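Local coordinates for protein transcription factor cep-1 (Caenorhabditis elegans, PDB 1T4W) that binds the same DNA consensus sequence as p53 through this zinc-containing domain, activating transcription and promoting germline apoptosis after DNA damage, at residues A[36-41]-A[102-107]; A[71-74]-A[78-81]; A[120-125]-A[131-136]. All blocks are in the same frame, centred on the assembly; numbering follows the deposited sequence.

Contact 1. Residues A[36-41]-A[102-107]; sequences GCLVPI and YIRNSE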
ATOM      1  N   GLY A  36     -10.027  -3.153   9.198  1.00 19.64           N
ATOM      2  CA  GLY A  36      -9.801  -3.946  10.398  1.00 17.06           C
ATOM      3  C   GLY A  36      -9.264  -5.351  10.145  1.00 23.84           C
ATOM      4  O   GLY A  36      -9.300  -6.190  11.034  1.00 26.65           O
ATOM      5  N   CYS A  37      -8.776  -5.634   8.943  1.00 24.61           N
ATOM      6  CA  CYS A  37      -8.239  -6.971   8.664  1.00 23.53           C
ATOM      7  C   CYS A  37      -6.777  -6.888   8.254  1.00 28.20           C
ATOM      8  O   CYS A  37      -6.383  -5.976   7.517  1.00 21.73           O
ATOM      9  CB  CYS A  37      -9.046  -7.677   7.553  1.00 27.38           C
ATOM     10  SG  CYS A  37     -10.773  -8.034   8.042  1.00 31.60           S
ATOM     11  N   LEU A  38      -5.988  -7.844   8.733  1.00 22.34           N
ATOM     12  CA  LEU A  38      -4.554  -7.898   8.447  1.00 37.44           C
ATOM     13  C   LEU A  38      -4.289  -8.392   7.042  1.00 25.36           C
ATOM     14  O   LEU A  38      -4.602  -9.533   6.707  1.00 28.41           O
ATOM     15  CB  LEU A  38      -3.842  -8.810   9.452  1.00 25.96           C
ATOM     16  CG  LEU A  38      -3.932  -8.293  10.895  1.00 26.51           C
ATOM     17  CD1 LEU A  38      -3.476  -9.375  11.869  1.00 34.20           C
ATOM     18  CD2 LEU A  38      -3.096  -7.036  11.034  1.00 27.70           C
ATOM     19  N   VAL A  39      -3.745  -7.517   6.204  1.00 28.36           N
ATOM     20  CA  VAL A  39      -3.432  -7.901   4.838  1.00 15.48           C
ATOM     21  C   VAL A  39      -1.926  -8.192   4.803  1.00 22.26           C
ATOM     22  O   VAL A  39      -1.109  -7.321   5.085  1.00 18.86           O
ATOM     23  CB  VAL A  39      -3.743  -6.782   3.826  1.00 24.75           C
ATOM     24  CG1 VAL A  39      -3.440  -7.271   2.421  1.00 18.78           C
ATOM     25  CG2 VAL A  39      -5.196  -6.338   3.945  1.00 16.00           C
ATOM     26  N   PRO A  40      -1.551  -9.429   4.453  1.00 22.28           N
ATOM     27  CA  PRO A  40      -0.149  -9.861   4.376  1.00 21.96           C
ATOM     28  C   PRO A  40       0.550  -9.359   3.108  1.00 21.79           C
ATOM     29  O   PRO A  40       0.239  -9.783   2.000  1.00 22.80           O
ATOM     30  CB  PRO A  40      -0.252 -11.389   4.434  1.00 22.64           C
ATOM     31  CG  PRO A  40      -1.554 -11.657   3.700  1.00 25.95           C
ATOM     32  CD  PRO A  40      -2.487 -10.549   4.188  1.00 16.27           C
ATOM     33  N   ILE A  41       1.484  -8.437   3.289  1.00 19.92           N
ATOM     34  CA  ILE A  41       2.226  -7.851   2.174  1.00 24.15           C
ATOM     35  C   ILE A  41       3.664  -8.378   2.122  1.00 20.61           C
ATOM     36  O   ILE A  41       4.292  -8.656   3.157  1.00 21.12           O
ATOM     37  CB  ILE A  41       2.344  -6.299   2.300  1.00 18.65           C
ATOM     38  CG1 ILE A  41       0.955  -5.644   2.373  1.00 18.21           C
ATOM     39  CG2 ILE A  41       3.206  -5.728   1.128  1.00 13.39           C
ATOM     40  CD1 ILE A  41       0.092  -5.815   1.100  1.00 22.34           C
ATOM     41  N   TYR A 102      -2.040   1.078   9.434  1.00 24.47           N
ATOM     42  CA  TYR A 102      -0.984   0.697  10.369  1.00 24.94           C
ATOM     43  C   TYR A 102      -0.235  -0.541   9.864  1.00 34.26           C
ATOM     44  O   TYR A 102      -0.715  -1.274   8.990  1.00 23.39           O
ATOM     45  CB  TYR A 102      -1.569   0.414  11.759  1.00 24.19           C
ATOM     46  CG  TYR A 102      -2.377   1.568  12.314  1.00 34.18           C
ATOM     47  CD1 TYR A 102      -3.738   1.713  12.009  1.00 38.91           C
ATOM     48  CD2 TYR A 102      -1.765   2.559  13.091  1.00 32.01           C
ATOM     49  CE1 TYR A 102      -4.465   2.821  12.462  1.00 35.80           C
ATOM     50  CE2 TYR A 102      -2.475   3.660  13.539  1.00 44.40           C
ATOM     51  CZ  TYR A 102      -3.823   3.789  13.218  1.00 39.62           C
ATOM     52  OH  TYR A 102      -4.489   4.917  13.620  1.00 24.62           O
ATOM     53  N   ILE A 103       0.945  -0.760  10.430  1.00 28.05           N
ATOM     54  CA  ILE A 103       1.803  -1.873  10.065  1.00 23.66           C
ATOM     55  C   ILE A 103       1.932  -2.801  11.274  1.00 28.52           C
ATOM     56  O   ILE A 103       2.283  -2.362  12.372  1.00 30.83           O
ATOM     57  CB  ILE A 103       3.205  -1.330   9.649  1.00 24.64           C
ATOM     58  CG1 ILE A 103       3.038  -0.317   8.507  1.00 30.63           C
ATOM     59  CG2 ILE A 103       4.140  -2.478   9.249  1.00 29.13           C
ATOM     60  CD1 ILE A 103       2.389  -0.880   7.249  1.00 28.60           C
ATOM     61  N   ARG A 104       1.646  -4.083  11.073  1.00 29.99           N
ATOM     62  CA  ARG A 104       1.722  -5.061  12.154  1.00 30.02           C
ATOM     63  C   ARG A 104       2.510  -6.289  11.701  1.00 28.26           C
ATOM     64  O   ARG A 104       2.655  -6.556  10.494  1.00 24.19           O
ATOM     65  CB  ARG A 104       0.309  -5.490  12.584  1.00 35.46           C
ATOM     66  CG  ARG A 104      -0.605  -4.340  13.033  1.00 51.10           C
ATOM     67  CD  ARG A 104      -0.149  -3.723  14.355  1.00 49.07           C
ATOM     68  NE  ARG A 104      -0.247  -4.666  15.471  1.00 57.39           N
ATOM     69  CZ  ARG A 104      -1.361  -4.909  16.159  1.00 59.67           C
ATOM     70  NH1 ARG A 104      -2.488  -4.280  15.856  1.00 68.38           N
ATOM     71  NH2 ARG A 104      -1.348  -5.785  17.155  1.00 50.14           N
ATOM     72  N   ASN A 105       2.992  -7.044  12.680  1.00 27.90           N
ATOM     73  CA  ASN A 105       3.772  -8.248  12.424  1.00 19.60           C
ATOM     74  C   ASN A 105       4.861  -7.956  11.412  1.00 24.98           C
ATOM     75  O   ASN A 105       5.092  -8.734  10.492  1.00 24.74           O
ATOM     76  CB  ASN A 105       2.863  -9.373  11.915  1.00 30.45           C
ATOM     77  CG  ASN A 105       1.789  -9.727  12.919  1.00 45.33           C
ATOM     78  OD1 ASN A 105       2.091 -10.025  14.075  1.00 32.68           O
ATOM     79  ND2 ASN A 105       0.531  -9.683  12.495  1.00 32.29           N
ATOM     80  N   SER A 106       5.539  -6.830  11.598  1.00 22.22           N
ATOM     81  CA  SER A 106       6.604  -6.448  10.691  1.00 17.93           C
ATOM     82  C   SER A 106       7.869  -7.144  11.110  1.00 32.80           C
ATOM     83  O   SER A 106       8.274  -7.066  12.291  1.00 22.03           O
ATOM     84  CB  SER A 106       6.844  -4.929  10.745  1.00 17.26           C
ATOM     85  OG  SER A 106       7.916  -4.571   9.888  1.00 25.81           O
ATOM     86  N   GLU A 107       8.497  -7.817  10.152  1.00 19.16           N
ATOM     87  CA  GLU A 107       9.742  -8.513  10.430  1.00 35.16           C
ATOM     88  C   GLU A 107      10.823  -7.445  10.653  1.00 32.16           C
ATOM     89  O   GLU A 107      11.767  -7.661  11.396  1.00 26.88           O
ATOM     90  CB  GLU A 107      10.134  -9.425   9.258  1.00 22.27           C
ATOM     91  CG  GLU A 107      10.463  -8.655   7.987  1.00 56.24           C
ATOM     92  CD  GLU A 107      11.196  -9.495   6.948  1.00 60.18           C
ATOM     93  OE1 GLU A 107      12.152 -10.214   7.318  1.00 71.51           O
ATOM     94  OE2 GLU A 107      10.829  -9.426   5.760  1.00 35.53           O
TER
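The two methyls of L38 rest on R104 and N105 by van der Waals contact, one forked side chain serving a different residue with each branch. CD2 meets the base of R104, lying 4.0 Å from R104 CB and 4.2 Å from R104 CG, so this half of the contact is aliphatic, leucine against the root of the arginine. The two side chains run at a slant to each other. The other branch, L38 CD1, comes within 4.1 Å of N105 ND2, and here the side chains cross at about a right angle. With CG of L38 anti to its carbonyl carbon (chi1 -63°), both methyls reach the 102-107 side.

The fold explains why side chains alone meet. In the p53-type beta-sandwich, strands 39-46 and 101-104 belong to the antiparallel four-stranded sheet, and strand 130-137 runs between them and pairs with both. L38, just ahead of the regular part of its strand, therefore reaches over the intervening strand; its CA remains 7.8 Å from the CA of R104. All three touching side chains lie at the protein surface.

No polar group bonds across the contact. In R104 the bends at chi2 (-69°) and chi3 carry the guanidinium off the leucine, leaving CB and CG as the touching part; a long residue can thus pack by its stem. N105 gives its amide ND2 to D134 of the middle strand, a hydrogen bond that helps to hold the amide beside L38 CD1. N105 also has a left-handed backbone conformation, which asparagine accepts more readily than most residues with a side chain, where the chain leaves strand 101-104.

Contact 2. Residues A[71-74]-A[78-81]; sequences VEYA and PRSD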
ATOM      1  N   VAL A  71      -0.557   8.910 -10.793  1.00 26.35           N
ATOM      2  CA  VAL A  71       0.064   8.149  -9.737  1.00 34.04           C
ATOM      3  C   VAL A  71       1.501   8.531  -9.394  1.00 17.94           C
ATOM      4  O   VAL A  71       1.809   8.716  -8.222  1.00 25.00           O
ATOM      5  CB  VAL A  71      -0.044   6.621 -10.028  1.00 23.12           C
ATOM      6  CG1 VAL A  71       0.807   6.252 -11.230  1.00 30.72           C
ATOM      7  CG2 VAL A  71       0.375   5.821  -8.793  1.00 26.65           C
ATOM      8  N   GLU A  72       2.370   8.672 -10.400  1.00 22.81           N
ATOM      9  CA  GLU A  72       3.769   8.985 -10.121  1.00 21.18           C
ATOM     10  C   GLU A  72       3.879  10.290  -9.349  1.00 25.66           C
ATOM     11  O   GLU A  72       4.700  10.415  -8.433  1.00 18.64           O
ATOM     12  CB  GLU A  72       4.605   9.006 -11.420  1.00 14.28           C
ATOM     13  CG  GLU A  72       4.803   7.622 -12.058  1.00 21.70           C
ATOM     14  CD  GLU A  72       5.764   6.714 -11.269  1.00 32.88           C
ATOM     15  OE1 GLU A  72       6.765   7.230 -10.732  1.00 21.52           O
ATOM     16  OE2 GLU A  72       5.535   5.485 -11.204  1.00 22.01           O
ATOM     17  N   TYR A  73       3.029  11.260  -9.666  1.00 19.51           N
ATOM     18  CA  TYR A  73       3.083  12.495  -8.901  1.00 21.16           C
ATOM     19  C   TYR A  73       2.500  12.282  -7.495  1.00 19.50           C
ATOM     20  O   TYR A  73       3.113  12.631  -6.483  1.00 19.03           O
ATOM     21  CB  TYR A  73       2.308  13.621  -9.617  1.00 20.14           C
ATOM     22  CG  TYR A  73       2.470  14.959  -8.954  1.00 20.29           C
ATOM     23  CD1 TYR A  73       1.570  15.396  -7.981  1.00 25.63           C
ATOM     24  CD2 TYR A  73       3.568  15.779  -9.259  1.00 25.70           C
ATOM     25  CE1 TYR A  73       1.759  16.624  -7.321  1.00 21.54           C
ATOM     26  CE2 TYR A  73       3.766  16.994  -8.608  1.00 28.45           C
ATOM     27  CZ  TYR A  73       2.860  17.408  -7.640  1.00 29.09           C
ATOM     28  OH  TYR A  73       3.077  18.593  -6.981  1.00 26.69           O
ATOM     29  N   ALA A  74       1.303  11.713  -7.436  1.00 19.26           N
ATOM     30  CA  ALA A  74       0.620  11.533  -6.155  1.00 21.52           C
ATOM     31  C   ALA A  74       1.414  10.792  -5.084  1.00 21.51           C
ATOM     32  O   ALA A  74       1.451  11.214  -3.924  1.00 18.55           O
ATOM     33  CB  ALA A  74      -0.726  10.826  -6.377  1.00 20.98           C
ATOM     34  N   PRO A  78       3.592  15.088  -0.678  1.00 17.87           N
ATOM     35  CA  PRO A  78       3.281  14.953   0.749  1.00 21.70           C
ATOM     36  C   PRO A  78       1.853  15.296   1.156  1.00 28.52           C
ATOM     37  O   PRO A  78       1.438  14.991   2.272  1.00 23.07           O
ATOM     38  CB  PRO A  78       4.319  15.854   1.417  1.00 24.38           C
ATOM     39  CG  PRO A  78       4.560  16.911   0.403  1.00 28.95           C
ATOM     40  CD  PRO A  78       4.587  16.148  -0.911  1.00 26.83           C
ATOM     41  N   ARG A  79       1.093  15.894   0.246  1.00 16.22           N
ATOM     42  CA  ARG A  79      -0.281  16.275   0.566  1.00 28.05           C
ATOM     43  C   ARG A  79      -1.339  15.304   0.045  1.00 28.78           C
ATOM     44  O   ARG A  79      -2.530  15.578   0.150  1.00 24.83           O
ATOM     45  CB  ARG A  79      -0.574  17.674  -0.008  1.00 29.49           C
ATOM     46  CG  ARG A  79       0.197  18.825   0.665  1.00 37.31           C
ATOM     47  CD  ARG A  79       0.162  20.081  -0.211  1.00 53.95           C
ATOM     48  NE  ARG A  79       0.642  19.810  -1.571  1.00 70.66           N
ATOM     49  CZ  ARG A  79       1.912  19.552  -1.893  1.00 77.08           C
ATOM     50  NH1 ARG A  79       2.856  19.536  -0.956  1.00 76.83           N
ATOM     51  NH2 ARG A  79       2.240  19.291  -3.154  1.00 62.83           N
ATOM     52  N   SER A  80      -0.934  14.162  -0.495  1.00 24.83           N
ATOM     53  CA  SER A  80      -1.934  13.256  -1.066  1.00 25.20           C
ATOM     54  C   SER A  80      -2.447  12.119  -0.187  1.00 13.90           C
ATOM     55  O   SER A  80      -3.103  11.207  -0.685  1.00 21.58           O
ATOM     56  CB  SER A  80      -1.390  12.662  -2.365  1.00 24.11           C
ATOM     57  OG  SER A  80      -0.311  11.796  -2.059  1.00 22.83           O
ATOM     58  N   ASP A  81      -2.163  12.143   1.108  1.00 18.21           N
ATOM     59  CA  ASP A  81      -2.637  11.045   1.948  1.00 22.90           C
ATOM     60  C   ASP A  81      -4.129  10.790   1.887  1.00 31.52           C
ATOM     61  O   ASP A  81      -4.921  11.719   1.700  1.00 22.10           O
ATOM     62  CB  ASP A  81      -2.301  11.288   3.416  1.00 18.04           C
ATOM     63  CG  ASP A  81      -0.830  11.238   3.688  1.00 18.03           C
ATOM     64  OD1 ASP A  81      -0.085  10.740   2.819  1.00 22.41           O
ATOM     65  OD2 ASP A  81      -0.424  11.689   4.769  1.00 27.74           O
TER
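The hydroxyl of S80 is held by two backbone carbonyls: OG donates a hydrogen bond of 2.6 Å to A74 O, and N77 O is its second partner. A74 is the last residue of helix 71-74, a single turn in the long connection between strands 57-65 and 101-104 of the p53-type beta-sandwich. A carbonyl at a helix end has no next turn to bond to, and the serine six residues on supplies a donor. Because a single hydroxyl has one proton, it can serve each of the two acceptors at most in part.

The C=O...OG angle is 136°, and OG stands above the carbonyl plane rather than on a lone pair. The backbone of S80 already puts CB 3.5 Å from A74 O, and OG, set between the backbone N and carbonyl carbon of its own residue (chi1 68°), swings in towards that oxygen. Serine suits this buried place because it is small yet carries a hydroxyl; alanine suits the other side because its lone methyl lets the turn settle against Y65. Putting a valine in place of S80 would probably leave the A74 carbonyl without its donor and press a methyl towards the oxygen.

Beneath, S80 lies on R61 and V63 of strand 57-65 and shares a backbone hydrogen bond with K64, tying the loop to the sheet.

On the exposed side, Y73 and R79 meet more loosely. The tyrosine hydroxyl lies in the guanidinium plane at its edge, the ring being inclined by 62° to that plane, and Y73 OH is 4.0 Å from R79 NH2.

Contact 3. Residues A[120-125]-A[131-136]; sequences FTLIMY and ANFDII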
ATOM      1  N   PHE A 120       5.316   5.049   7.003  1.00 23.49           N
ATOM      2  CA  PHE A 120       5.946   4.121   7.928  1.00 19.29           C
ATOM      3  C   PHE A 120       7.270   3.809   7.250  1.00 24.95           C
ATOM      4  O   PHE A 120       7.307   3.479   6.057  1.00 23.96           O
ATOM      5  CB  PHE A 120       5.132   2.837   8.109  1.00 19.23           C
ATOM      6  CG  PHE A 120       3.974   2.981   9.074  1.00 17.82           C
ATOM      7  CD1 PHE A 120       2.748   3.494   8.650  1.00 25.00           C
ATOM      8  CD2 PHE A 120       4.132   2.656  10.412  1.00 21.94           C
ATOM      9  CE1 PHE A 120       1.694   3.687   9.562  1.00 21.69           C
ATOM     10  CE2 PHE A 120       3.088   2.845  11.333  1.00 24.35           C
ATOM     11  CZ  PHE A 120       1.868   3.366  10.900  1.00 24.54           C
ATOM     12  N   THR A 121       8.359   3.965   7.989  1.00 18.53           N
ATOM     13  CA  THR A 121       9.684   3.676   7.461  1.00 18.53           C
ATOM     14  C   THR A 121      10.279   2.449   8.105  1.00 22.83           C
ATOM     15  O   THR A 121      10.507   2.402   9.328  1.00 24.60           O
ATOM     16  CB  THR A 121      10.657   4.852   7.669  1.00 24.53           C
ATOM     17  OG1 THR A 121      10.159   6.006   6.982  1.00 26.86           O
ATOM     18  CG2 THR A 121      12.045   4.510   7.107  1.00 19.56           C
ATOM     19  N   LEU A 122      10.551   1.451   7.281  1.00 21.27           N
ATOM     20  CA  LEU A 122      11.146   0.226   7.776  1.00 21.36           C
ATOM     21  C   LEU A 122      12.652   0.402   7.765  1.00 34.62           C
ATOM     22  O   LEU A 122      13.217   0.800   6.745  1.00 21.69           O
ATOM     23  CB  LEU A 122      10.800  -0.956   6.868  1.00 20.65           C
ATOM     24  CG  LEU A 122       9.333  -1.268   6.618  1.00 21.30           C
ATOM     25  CD1 LEU A 122       9.233  -2.618   5.889  1.00 29.78           C
ATOM     26  CD2 LEU A 122       8.587  -1.313   7.919  1.00 25.75           C
ATOM     27  N   ILE A 123      13.300   0.111   8.889  1.00 31.08           N
ATOM     28  CA  ILE A 123      14.755   0.216   8.957  1.00 31.15           C
ATOM     29  C   ILE A 123      15.295  -1.164   8.693  1.00 39.33           C
ATOM     30  O   ILE A 123      15.000  -2.110   9.424  1.00 36.60           O
ATOM     31  CB  ILE A 123      15.256   0.692  10.341  1.00 35.46           C
ATOM     32  CG1 ILE A 123      14.909   2.168  10.550  1.00 39.87           C
ATOM     33  CG2 ILE A 123      16.756   0.524  10.430  1.00 41.15           C
ATOM     34  CD1 ILE A 123      13.432   2.447  10.792  1.00 56.10           C
ATOM     35  N   MET A 124      16.078  -1.288   7.633  1.00 30.45           N
ATOM     36  CA  MET A 124      16.622  -2.581   7.293  1.00 36.50           C
ATOM     37  C   MET A 124      18.123  -2.683   7.438  1.00 44.97           C
ATOM     38  O   MET A 124      18.738  -1.889   8.140  1.00 55.22           O
ATOM     39  CB  MET A 124      16.166  -2.934   5.901  1.00 20.71           C
ATOM     40  CG  MET A 124      14.634  -2.889   5.896  1.00 39.34           C
ATOM     41  SD  MET A 124      13.910  -3.447   4.400  1.00 33.51           S
ATOM     42  CE  MET A 124      14.595  -2.226   3.274  1.00 29.48           C
ATOM     43  N   TYR A 125      18.719  -3.662   6.777  1.00 36.46           N
ATOM     44  CA  TYR A 125      20.152  -3.853   6.902  1.00 43.38           C
ATOM     45  C   TYR A 125      20.721  -4.192   5.544  1.00 40.27           C
ATOM     46  O   TYR A 125      19.998  -4.672   4.662  1.00 36.45           O
ATOM     47  CB  TYR A 125      20.412  -4.991   7.886  1.00 40.44           C
ATOM     48  CG  TYR A 125      19.589  -6.207   7.541  1.00 56.74           C
ATOM     49  CD1 TYR A 125      20.017  -7.115   6.568  1.00 55.96           C
ATOM     50  CD2 TYR A 125      18.346  -6.419   8.137  1.00 60.81           C
ATOM     51  CE1 TYR A 125      19.224  -8.204   6.197  1.00 66.13           C
ATOM     52  CE2 TYR A 125      17.544  -7.503   7.772  1.00 58.49           C
ATOM     53  CZ  TYR A 125      17.988  -8.388   6.805  1.00 63.36           C
ATOM     54  OH  TYR A 125      17.193  -9.449   6.446  1.00 63.07           O
ATOM     55  N   ALA A 131      10.779  -7.525   2.354  1.00 18.54           N
ATOM     56  CA  ALA A 131      10.221  -7.004   3.579  1.00 17.60           C
ATOM     57  C   ALA A 131       8.829  -7.582   3.668  1.00 21.62           C
ATOM     58  O   ALA A 131       8.042  -7.466   2.726  1.00 22.49           O
ATOM     59  CB  ALA A 131      10.159  -5.480   3.554  1.00 19.27           C
ATOM     60  N   ASN A 132       8.541  -8.201   4.803  1.00 20.18           N
ATOM     61  CA  ASN A 132       7.237  -8.785   5.074  1.00 21.01           C
ATOM     62  C   ASN A 132       6.570  -8.063   6.229  1.00 17.28           C
ATOM     63  O   ASN A 132       7.227  -7.654   7.197  1.00 18.05           O
ATOM     64  CB  ASN A 132       7.383 -10.264   5.432  1.00 26.22           C
ATOM     65  CG  ASN A 132       7.988 -11.066   4.307  1.00 29.17           C
ATOM     66  OD1 ASN A 132       7.644 -10.873   3.146  1.00 31.70           O
ATOM     67  ND2 ASN A 132       8.888 -11.981   4.644  1.00 45.41           N
ATOM     68  N   PHE A 133       5.261  -7.887   6.119  1.00 24.01           N
ATOM     69  CA  PHE A 133       4.488  -7.249   7.183  1.00 23.46           C
ATOM     70  C   PHE A 133       3.018  -7.263   6.808  1.00 17.64           C
ATOM     71  O   PHE A 133       2.657  -7.475   5.643  1.00 20.82           O
ATOM     72  CB  PHE A 133       4.944  -5.789   7.400  1.00 18.54           C
ATOM     73  CG  PHE A 133       4.871  -4.931   6.153  1.00 23.40           C
ATOM     74  CD1 PHE A 133       3.691  -4.262   5.807  1.00 23.78           C
ATOM     75  CD2 PHE A 133       5.964  -4.835   5.300  1.00 22.88           C
ATOM     76  CE1 PHE A 133       3.599  -3.506   4.618  1.00 21.42           C
ATOM     77  CE2 PHE A 133       5.887  -4.082   4.102  1.00 22.83           C
ATOM     78  CZ  PHE A 133       4.693  -3.416   3.764  1.00 23.63           C
ATOM     79  N   ASP A 134       2.170  -7.059   7.803  1.00 22.05           N
ATOM     80  CA  ASP A 134       0.758  -6.955   7.520  1.00 20.02           C
ATOM     81  C   ASP A 134       0.417  -5.494   7.540  1.00 19.46           C
ATOM     82  O   ASP A 134       1.006  -4.727   8.300  1.00 20.28           O
ATOM     83  CB  ASP A 134      -0.094  -7.614   8.583  1.00 25.41           C
ATOM     84  CG  ASP A 134       0.043  -9.102   8.579  1.00 34.08           C
ATOM     85  OD1 ASP A 134       0.095  -9.676   7.473  1.00 26.31           O
ATOM     86  OD2 ASP A 134       0.091  -9.680   9.679  1.00 23.27           O
ATOM     87  N   ILE A 135      -0.504  -5.096   6.679  1.00 16.89           N
ATOM     88  CA  ILE A 135      -0.988  -3.731   6.731  1.00 19.70           C
ATOM     89  C   ILE A 135      -2.466  -3.857   7.103  1.00 24.87           C
ATOM     90  O   ILE A 135      -3.134  -4.824   6.711  1.00 23.60           O
ATOM     91  CB  ILE A 135      -0.839  -3.004   5.388  1.00 19.78           C
ATOM     92  CG1 ILE A 135      -1.383  -1.582   5.518  1.00 19.84           C
ATOM     93  CG2 ILE A 135      -1.545  -3.781   4.300  1.00 20.31           C
ATOM     94  CD1 ILE A 135      -0.937  -0.639   4.397  1.00 23.41           C
ATOM     95  N   ILE A 136      -2.978  -2.914   7.890  1.00 19.93           N
ATOM     96  CA  ILE A 136      -4.383  -2.973   8.274  1.00 20.05           C
ATOM     97  C   ILE A 136      -4.988  -1.572   8.120  1.00 25.91           C
ATOM     98  O   ILE A 136      -4.379  -0.582   8.528  1.00 24.66           O
ATOM     99  CB  ILE A 136      -4.529  -3.539   9.728  1.00 23.64           C
ATOM    100  CG1 ILE A 136      -6.007  -3.617  10.107  1.00 23.88           C
ATOM    101  CG2 ILE A 136      -3.788  -2.643  10.743  1.00 22.40           C
ATOM    102  CD1 ILE A 136      -6.233  -4.192  11.493  1.00 27.01           C
TER
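One methyl of L122, CD1, fits the recess that A131 and F133 form between them, 3.8 Å from A131 CB. This is packing between the two layers of a p53-type beta-sandwich: L122 belongs to strand 119-123 of the larger sheet, and A131 and F133 to strand 130-137 of the four-stranded one. The chain passes from one layer to the other in the few residues between, and no hydrogen bond joins the two segments.

The relief is complementary. A131 offers only a methyl, so that strand 130-137 is low at this point and a leucine can come down on it. The phenyl group of F133, two residues on and on the same side of the strand, makes the wall of the recess. L122 CD1 approaches this ring obliquely, 4.0 Å from F133 CD2 and almost as near to CE2. CB of F133 already points to strand 119-123; chi1 of 56°, with CG between the backbone N and carbonyl carbon, then lays the ring so that CD2 and CE2 face L122 CD1.

Branched leucine suits its position because one methyl can enter the recess while the side chain also packs on L58 of its own sheet. The broad, apolar ring of F133 likewise touches I60 on the larger sheet and I103 on its own.

M124, flexible and unbranched, reaches out extended to its sulfur on the side of the alanine away from F133, where H108 also packs against both residues. Its sulfur, not its terminal methyl, makes the approach, with M124 SD 4.3 Å from A131 CB.

How the contacts relate
Contact 3 is wholly buried and joins the two sheets of the sandwich by apolar packing alone; contact 1 sits at the surface of one of those sheets and sets a leucine against an arginine stem and an asparagine amide. The two share strand 130-137 and touch: E107 OE2 probably accepts from N132 N, and R104 O from D134 N, both at 2.8 Å. Contact 2 lies on the other side of the chain's centre from contact 1, their centres about 22 Å apart, inside the chain loop that contact 1 closes. Partly buried, it relies on a hydroxyl bonded to backbone carbonyls.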